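Local coordinates for periplasmic sugar-binding protein (Chloroflexus aurantiacus, PDB 4RXU), which probably serves as the sugar-binding component of an ABC-type transporter, and holds a bound beta-D-glucopyranose, at residues Asp166-Ala169 against Phe170-Phe173. Numbering follows the deposited sequence.
With BGC (beta-D-glucopyranose), chain C.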
loop_
_atom_site.group_PDB
_atom_site.type_symbol
_atom_site.label_atom_id
_atom_site.label_comp_id
_atom_site.label_asym_id
_atom_site.label_seq_id
_atom_site.Cartn_x
_atom_site.Cartn_y
_atom_site.Cartn_z
ATOM N N ASP A 166 -5.665 -1.685 7.744
ATOM C CA ASP A 166 -4.519 -0.914 7.244
ATOM C C ASP A 166 -4.966 0.510 6.969
ATOM O O ASP A 166 -5.774 0.736 6.077
ATOM C CB ASP A 166 -4.048 -1.585 5.944
ATOM C CG ASP A 166 -2.897 -0.896 5.288
ATOM O OD1 ASP A 166 -2.364 0.093 5.843
ATOM O OD2 ASP A 166 -2.531 -1.402 4.194
ATOM N N ASN A 167 -4.468 1.481 7.723
ATOM C CA ASN A 167 -4.837 2.870 7.428
ATOM C C ASN A 167 -4.535 3.261 5.982
ATOM O O ASN A 167 -5.208 4.117 5.397
ATOM C CB ASN A 167 -4.140 3.814 8.397
ATOM C CG ASN A 167 -4.634 5.222 8.282
ATOM O OD1 ASN A 167 -5.820 5.498 8.500
ATOM N ND2 ASN A 167 -3.727 6.134 7.974
ATOM N N ASN A 168 -3.487 2.681 5.415
ATOM C CA ASN A 168 -3.165 3.002 4.020
ATOM C C ASN A 168 -4.293 2.618 3.073
ATOM O O ASN A 168 -4.453 3.250 2.049
ATOM C CB ASN A 168 -1.878 2.310 3.567
ATOM C CG ASN A 168 -0.637 2.900 4.182
ATOM O OD1 ASN A 168 -0.645 3.994 4.717
ATOM N ND2 ASN A 168 0.461 2.186 4.044
ATOM N N ALA A 169 -5.072 1.589 3.401
ATOM C CA ALA A 169 -6.189 1.203 2.532
ATOM C C ALA A 169 -7.170 2.369 2.402
ATOM O O ALA A 169 -7.705 2.614 1.340
ATOM C CB ALA A 169 -6.876 -0.045 3.044
ATOM N N PHE A 170 -7.392 3.089 3.494
ATOM C CA PHE A 170 -8.265 4.263 3.453
ATOM C C PHE A 170 -7.612 5.379 2.656
ATOM O O PHE A 170 -8.286 6.095 1.887
ATOM C CB PHE A 170 -8.592 4.735 4.868
ATOM C CG PHE A 170 -9.606 3.884 5.567
ATOM C CD1 PHE A 170 -9.211 2.758 6.246
ATOM C CD2 PHE A 170 -10.946 4.202 5.530
ATOM C CE1 PHE A 170 -10.139 1.964 6.894
ATOM C CE2 PHE A 170 -11.872 3.406 6.168
ATOM C CZ PHE A 170 -11.466 2.286 6.855
ATOM N N LEU A 171 -6.305 5.558 2.829
ATOM C CA LEU A 171 -5.589 6.623 2.091
ATOM C C LEU A 171 -5.569 6.332 0.592
ATOM O O LEU A 171 -5.823 7.220 -0.227
ATOM C CB LEU A 171 -4.156 6.830 2.614
ATOM C CG LEU A 171 -4.096 7.313 4.069
ATOM C CD1 LEU A 171 -2.678 7.309 4.647
ATOM C CD2 LEU A 171 -4.703 8.706 4.159
ATOM N N PHE A 172 -5.285 5.097 0.216
ATOM C CA PHE A 172 -5.276 4.762 -1.199
ATOM C C PHE A 172 -6.677 4.959 -1.776
ATOM O O PHE A 172 -6.839 5.425 -2.892
ATOM C CB PHE A 172 -4.882 3.317 -1.444
ATOM C CG PHE A 172 -3.530 2.926 -0.930
ATOM C CD1 PHE A 172 -2.406 3.743 -1.034
ATOM C CD2 PHE A 172 -3.382 1.670 -0.385
ATOM C CE1 PHE A 172 -1.171 3.318 -0.542
ATOM C CE2 PHE A 172 -2.162 1.240 0.077
ATOM C CZ PHE A 172 -1.056 2.058 0.009
ATOM N N PHE A 173 -7.694 4.549 -1.023
ATOM C CA PHE A 173 -9.040 4.675 -1.532
ATOM C C PHE A 173 -9.419 6.164 -1.659
ATOM O O PHE A 173 -10.028 6.587 -2.658
ATOM C CB PHE A 173 -10.067 3.972 -0.673
ATOM C CG PHE A 173 -11.416 3.990 -1.295
ATOM C CD1 PHE A 173 -11.737 3.107 -2.305
ATOM C CD2 PHE A 173 -12.322 4.983 -0.946
ATOM C CE1 PHE A 173 -12.976 3.182 -2.927
ATOM C CE2 PHE A 173 -13.542 5.055 -1.543
ATOM C CZ PHE A 173 -13.860 4.178 -2.551
HETATM C C2 BGC C . 1.418 -1.158 1.644
HETATM C C3 BGC C . 1.331 -1.668 0.219
HETATM C C4 BGC C . 1.015 -3.156 0.238
HETATM C C5 BGC C . -0.211 -3.451 1.104
HETATM C C6 BGC C . -0.475 -4.928 1.293
HETATM C C1 BGC C . 0.048 -1.449 2.233
HETATM O O1 BGC C . -0.146 -0.839 3.475
HETATM O O2 BGC C . 1.710 0.243 1.630
HETATM O O3 BGC C . 2.580 -1.415 -0.417
HETATM O O4 BGC C . 0.676 -3.566 -1.101
HETATM O O5 BGC C . -0.066 -2.865 2.383
HETATM O O6 BGC C . 0.698 -5.631 1.709
#
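The F172 ring lies against N168, one turn earlier in the helix: its CZ lies 3.7 Å from N168 CB, while the backbone oxygen of N168 sits over one ring face, 3.0 Å above the plane and offset toward the rim. That same oxygen accepts a nearly straight helical bond (171°) from F172 N. With CG anti to its carbonyl carbon (chi1 -59°), the ring reaches the pocket and turns its edge to the sugar, CZ standing 3.7 Å from BGC O2. A leucine here has no aromatic edge to set beside BGC O2 and would probably open a gap beside N168 CB and W222. N168 suits its place because an amide can donate twice: one N-H of ND2 is probably shared between BGC O1 (3.1 Å) and, weakly, BGC O2, while ND2 also donates to D118 O. Aspartate suits the N-cap: D166 OD1 receives N168 N, a first-turn N-H without a helical acceptor, from above the carboxylate plane, and OD2 still accepts from BGC O1 at 2.6 Å and from W222 NE1. L171's branched apolar chain lies against N167 ND2 (CD1, 3.7 Å) and S135. The start of helix 167-185, in a beta-alpha-beta unit, thus forms part of the glucose pocket of a periplasmic binding protein.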